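Local atomic coordinates of branched-chain-amino-acid aminotransferase (Deinococcus radiodurans, PDB entry 3UZO), a protein that probably transfers the amino group of leucine, isoleucine or valine to 2-oxoglutarate, using pyridoxal 5'-phosphate as cofactor. Residues G78-R83 with G139-L144; R83-S88 with P134-G139. One frame throughout, in Å; residues are numbered along the deposited sequence.

Contact 1. Residues G78-R83 with G139-L144; sequences GLKAYR and GGSLYL
Lys-80 and Tyr-143 face each other as a non-hydrogen-bonded antiparallel pair, and their side chains lean in different directions from one face of the sheet. The lysine chain is extended and runs past Ser-141, whose OG lies 3.0 Å from Lys-80 CD; a water bonded to that OG at 2.8 Å also reaches Lys-80 NZ, though weakly. The stronger partner of NZ is the carbonyl oxygen of Thr-304. With CG anti to its backbone N (chi1 -174°), Tyr-143 sends its ring along the partner strand instead, so that OH comes within 3.3 Å of Gly-78 CA. That hydroxyl is hydrogen-bonded to Arg-145, a residue that binds L-glutamate.

On the reverse face the groups are apolar. Leu-79 CG meets Leu-144 CB at 4.1 Å with the two side chains crossing obliquely, while Ala-81 CB rests on Leu-142 CB; helix 115-128 packs against this layer through Ala-81 and Leu-144. Between the faces, paired backbone bonds link Leu-79 with Leu-144 and Ala-81 with Leu-142, among them a short one from Leu-144 N to Leu-79 O (2.6 Å).

This antiparallel strand pair, 74-83 with 141-151, belongs to the seven-stranded antiparallel sheet of a class-IV aminotransferase, with one face backed by a helix and the other carrying Tyr-143 into the glutamate pocket.

Contact 2. Residues R83-S88 with P134-G139; sequences RCADGS and PPYGTG
Tyr-136 presents one face of its ring to Ala-85, whose CB sits 3.7 Å above the centroid and just 1° off the ring normal, a CH-pi contact of nearly ideal centring. At the ring edge, in plane, lies Arg-83 O, 3.5 Å from Tyr-136 CD2. This carbonyl oxygen is buried by the contact and has no hydrogen-bonding partner in the model. The ring reaches the opposing loop because CG is anti to the backbone N (chi1 -173°), and Asp-347 holds its hydroxyl by a hydrogen bond.

Arg-83 works at the other end of the contact, where its aliphatic base lies against the backbone of the proline pair: CB is 3.4 Å from Pro-134 O. Bends at chi2 (113°) and chi3 then carry the guanidinium away from this loop. There NH2 forms a salt bridge with Glu-130 and a hydrogen bond with Gly-87 O, which stands out of the guanidinium plane. A water accepts from Arg-83 N and donates to Pro-134 O, joining two loops with no direct hydrogen bond between them.

The 83-88 loop is the hairpin connection between strands 74-83 and 89-91, built on a type I turn from Cys-84 to Gly-87. Asp-86 braces it with an Asx turn: OD2 takes the backbone N of Ser-88 from above the carboxylate plane and Ser-88 OG, at 2.7 Å, through its syn lone pair.

Across from it, the 134-139 loop is gathered by Pro-135 O, which accepts from both the backbone N and OG1 of Thr-138, the latter at 2.7 Å in the carbonyl plane. Trp-26 packs on Pro-134, Pro-135 and Thr-138.

The two contacts illustrate how a buried strand pairing gives way to loop packing near the surface. Contact 1 is buried and relies on regular backbone bonding between strands 74-83 and 141-151, with a glutamate-pocket residue on one face. Contact 2 joins the loop that leaves strand 74-83 to the one that leads into strand 141-151, away from the cofactor and glutamate sites, where a methyl-on-ring contact and bonds internal to each loop replace the ladder. Arg-83 and Gly-139 are common to both. The water between the loops also donates to Gly-140 O, so it belongs to both contacts, and Pro-134 packs against Gly-140 and Ser-141, which joins the 134-139 loop to the start of strand 141-151.

Contact 1. Residues G78-R83 with G139-L144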
loop_
_atom_site.group_PDB
_atom_site.type_symbol
_atom_site.label_atom_id
_atom_site.label_comp_id
_atom_site.label_asym_id
_atom_site.label_seq_id
_atom_site.Cartn_x
_atom_site.Cartn_y
_atom_site.Cartn_z
ATOM N N GLY A 78 -6.481 13.561 7.705
ATOM C CA GLY A 78 -6.435 14.883 7.120
ATOM C C GLY A 78 -7.591 15.688 7.668
ATOM O O GLY A 78 -8.738 15.269 7.557
ATOM N N LEU A 79 -7.292 16.823 8.293
ATOM C CA LEU A 79 -8.328 17.677 8.839
ATOM C C LEU A 79 -7.804 19.100 8.868
ATOM O O LEU A 79 -6.599 19.324 8.774
ATOM C CB LEU A 79 -8.746 17.230 10.246
ATOM C CG LEU A 79 -7.697 17.197 11.352
ATOM C CD1 LEU A 79 -8.413 17.250 12.692
ATOM C CD2 LEU A 79 -6.837 15.941 11.229
ATOM N N LYS A 80 -8.704 20.058 9.025
ATOM C CA LYS A 80 -8.306 21.461 8.983
ATOM C C LYS A 80 -8.684 22.310 10.184
ATOM O O LYS A 80 -9.627 21.994 10.914
ATOM C CB LYS A 80 -8.920 22.125 7.744
ATOM C CG LYS A 80 -8.382 21.651 6.383
ATOM C CD LYS A 80 -9.255 22.229 5.259
ATOM C CE LYS A 80 -8.681 21.945 3.869
ATOM N NZ LYS A 80 -9.741 22.156 2.837
ATOM N N ALA A 81 -7.930 23.391 10.362
ATOM C CA ALA A 81 -8.187 24.384 11.402
ATOM C C ALA A 81 -8.594 25.619 10.594
ATOM O O ALA A 81 -8.036 25.868 9.514
ATOM C CB ALA A 81 -6.914 24.661 12.211
ATOM N N TYR A 82 -9.566 26.378 11.089
ATOM C CA TYR A 82 -10.040 27.558 10.368
ATOM C C TYR A 82 -10.091 28.819 11.225
ATOM O O TYR A 82 -10.429 28.768 12.401
ATOM C CB TYR A 82 -11.447 27.318 9.794
ATOM C CG TYR A 82 -11.652 26.012 9.034
ATOM C CD1 TYR A 82 -11.851 24.803 9.714
ATOM C CD2 TYR A 82 -11.701 25.995 7.638
ATOM C CE1 TYR A 82 -12.098 23.611 9.019
ATOM C CE2 TYR A 82 -11.943 24.808 6.932
ATOM C CZ TYR A 82 -12.139 23.625 7.628
ATOM O OH TYR A 82 -12.360 22.458 6.932
ATOM N N ARG A 83 -9.770 29.956 10.620
ATOM C CA ARG A 83 -9.805 31.239 11.320
ATOM C C ARG A 83 -11.199 31.834 11.134
ATOM O O ARG A 83 -11.620 32.088 10.008
ATOM C CB ARG A 83 -8.758 32.186 10.730
ATOM C CG ARG A 83 -8.705 33.568 11.370
ATOM C CD ARG A 83 -7.384 33.752 12.109
ATOM N NE ARG A 83 -7.488 33.381 13.509
ATOM C CZ ARG A 83 -6.453 33.242 14.336
ATOM N NH1 ARG A 83 -5.208 33.428 13.911
ATOM N NH2 ARG A 83 -6.673 32.936 15.603
ATOM N N GLY A 139 -10.073 32.360 1.645
ATOM C CA GLY A 139 -10.699 31.064 1.813
ATOM C C GLY A 139 -9.704 29.964 2.150
ATOM O O GLY A 139 -9.936 28.811 1.812
ATOM N N GLY A 140 -8.613 30.309 2.830
ATOM C CA GLY A 140 -7.608 29.310 3.171
ATOM C C GLY A 140 -7.847 28.627 4.503
ATOM O O GLY A 140 -8.742 28.992 5.260
ATOM N N SER A 141 -7.045 27.616 4.797
ATOM C CA SER A 141 -7.191 26.903 6.052
ATOM C C SER A 141 -5.834 26.341 6.408
ATOM O O SER A 141 -4.890 26.411 5.611
ATOM C CB SER A 141 -8.216 25.766 5.908
ATOM O OG SER A 141 -7.791 24.825 4.932
ATOM N N LEU A 142 -5.725 25.811 7.620
ATOM C CA LEU A 142 -4.482 25.204 8.065
ATOM C C LEU A 142 -4.746 23.707 8.046
ATOM O O LEU A 142 -5.500 23.188 8.873
ATOM C CB LEU A 142 -4.118 25.664 9.484
ATOM C CG LEU A 142 -2.772 25.129 9.997
ATOM C CD1 LEU A 142 -1.660 25.477 9.006
ATOM C CD2 LEU A 142 -2.466 25.715 11.380
ATOM N N TYR A 143 -4.136 23.020 7.085
ATOM C CA TYR A 143 -4.314 21.582 6.934
ATOM C C TYR A 143 -3.421 20.807 7.882
ATOM O O TYR A 143 -2.226 21.077 7.970
ATOM C CB TYR A 143 -3.980 21.150 5.507
ATOM C CG TYR A 143 -4.265 19.688 5.222
ATOM C CD1 TYR A 143 -5.552 19.259 4.889
ATOM C CD2 TYR A 143 -3.245 18.739 5.255
ATOM C CE1 TYR A 143 -5.814 17.919 4.586
ATOM C CE2 TYR A 143 -3.493 17.396 4.956
ATOM C CZ TYR A 143 -4.777 16.996 4.619
ATOM O OH TYR A 143 -5.014 15.686 4.275
ATOM N N LEU A 144 -4.009 19.833 8.573
ATOM C CA LEU A 144 -3.276 18.992 9.511
ATOM C C LEU A 144 -3.106 17.597 8.937
ATOM O O LEU A 144 -4.057 17.023 8.394
ATOM C CB LEU A 144 -4.025 18.913 10.841
ATOM C CG LEU A 144 -4.001 20.234 11.612
ATOM C CD1 LEU A 144 -5.231 20.371 12.476
ATOM C CD2 LEU A 144 -2.728 20.292 12.447
HETATM O O HOH W 1 -8.664 25.342 2.289
HETATM O O HOH W 2 -8.303 30.035 7.986
#

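Contact 2. Residues R83-S88 with P134-G139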
loop_
_atom_site.group_PDB
_atom_site.type_symbol
_atom_site.label_atom_id
_atom_site.label_comp_id
_atom_site.label_asym_id
_atom_site.label_seq_id
_atom_site.Cartn_x
_atom_site.Cartn_y
_atom_site.Cartn_z
ATOM N N ARG A 83 -9.770 29.956 10.620
ATOM C CA ARG A 83 -9.805 31.239 11.320
ATOM C C ARG A 83 -11.199 31.834 11.134
ATOM O O ARG A 83 -11.620 32.088 10.008
ATOM C CB ARG A 83 -8.758 32.186 10.730
ATOM C CG ARG A 83 -8.705 33.568 11.370
ATOM C CD ARG A 83 -7.384 33.752 12.109
ATOM N NE ARG A 83 -7.488 33.381 13.509
ATOM C CZ ARG A 83 -6.453 33.242 14.336
ATOM N NH1 ARG A 83 -5.208 33.428 13.911
ATOM N NH2 ARG A 83 -6.673 32.936 15.603
ATOM N N CYS A 84 -11.916 32.046 12.232
ATOM C CA CYS A 84 -13.261 32.611 12.161
ATOM C C CYS A 84 -13.201 34.139 12.100
ATOM O O CYS A 84 -12.182 34.743 12.445
ATOM C CB CYS A 84 -14.079 32.184 13.381
ATOM S SG CYS A 84 -14.237 30.398 13.611
ATOM N N ALA A 85 -14.294 34.754 11.665
ATOM C CA ALA A 85 -14.362 36.208 11.568
ATOM C C ALA A 85 -14.171 36.871 12.930
ATOM O O ALA A 85 -13.566 37.940 13.027
ATOM C CB ALA A 85 -15.697 36.633 10.964
ATOM N N ASP A 86 -14.669 36.234 13.984
ATOM C CA ASP A 86 -14.537 36.811 15.313
ATOM C C ASP A 86 -13.148 36.636 15.899
ATOM O O ASP A 86 -12.903 37.016 17.037
ATOM C CB ASP A 86 -15.600 36.233 16.267
ATOM C CG ASP A 86 -15.380 34.765 16.587
ATOM O OD1 ASP A 86 -16.184 34.216 17.368
ATOM O OD2 ASP A 86 -14.424 34.155 16.070
ATOM N N GLY A 87 -12.233 36.067 15.119
ATOM C CA GLY A 87 -10.879 35.877 15.604
ATOM C C GLY A 87 -10.578 34.508 16.197
ATOM O O GLY A 87 -9.410 34.151 16.351
ATOM N N SER A 88 -11.611 33.740 16.533
ATOM C CA SER A 88 -11.397 32.406 17.107
ATOM C C SER A 88 -10.942 31.415 16.036
ATOM O O SER A 88 -10.953 31.737 14.848
ATOM C CB SER A 88 -12.677 31.885 17.768
ATOM O OG SER A 88 -13.698 31.656 16.818
ATOM N N PRO A 134 -4.336 30.880 7.613
ATOM C CA PRO A 134 -4.849 31.923 6.710
ATOM C C PRO A 134 -5.952 32.756 7.368
ATOM O O PRO A 134 -6.901 32.205 7.924
ATOM C CB PRO A 134 -5.368 31.119 5.515
ATOM C CG PRO A 134 -4.430 29.940 5.487
ATOM C CD PRO A 134 -4.363 29.561 6.958
ATOM N N PRO A 135 -5.840 34.095 7.316
ATOM C CA PRO A 135 -6.865 34.951 7.930
ATOM C C PRO A 135 -8.239 34.874 7.264
ATOM O O PRO A 135 -8.366 34.470 6.103
ATOM C CB PRO A 135 -6.253 36.348 7.836
ATOM C CG PRO A 135 -5.408 36.259 6.597
ATOM C CD PRO A 135 -4.744 34.909 6.762
ATOM N N TYR A 136 -9.266 35.259 8.017
ATOM C CA TYR A 136 -10.630 35.247 7.500
ATOM C C TYR A 136 -10.694 36.207 6.315
ATOM O O TYR A 136 -10.142 37.306 6.357
ATOM C CB TYR A 136 -11.619 35.669 8.593
ATOM C CG TYR A 136 -13.066 35.523 8.180
ATOM C CD1 TYR A 136 -13.727 36.550 7.507
ATOM C CD2 TYR A 136 -13.755 34.335 8.412
ATOM C CE1 TYR A 136 -15.043 36.392 7.072
ATOM C CE2 TYR A 136 -15.065 34.165 7.981
ATOM C CZ TYR A 136 -15.704 35.195 7.311
ATOM O OH TYR A 136 -16.996 35.020 6.884
ATOM N N GLY A 137 -11.376 35.794 5.257
ATOM C CA GLY A 137 -11.447 36.633 4.076
ATOM C C GLY A 137 -10.690 35.900 2.991
ATOM O O GLY A 137 -10.989 36.039 1.807
ATOM N N THR A 138 -9.679 35.137 3.405
ATOM C CA THR A 138 -8.908 34.321 2.477
ATOM C C THR A 138 -9.548 32.959 2.696
ATOM O O THR A 138 -9.579 32.459 3.821
ATOM C CB THR A 138 -7.412 34.192 2.864
ATOM O OG1 THR A 138 -7.284 33.281 3.963
ATOM C CG2 THR A 138 -6.824 35.539 3.260
ATOM N N GLY A 139 -10.073 32.360 1.645
ATOM C CA GLY A 139 -10.699 31.064 1.813
ATOM C C GLY A 139 -9.704 29.964 2.150
ATOM O O GLY A 139 -9.936 28.811 1.812
HETATM O O HOH W 2 -8.303 30.035 7.986
#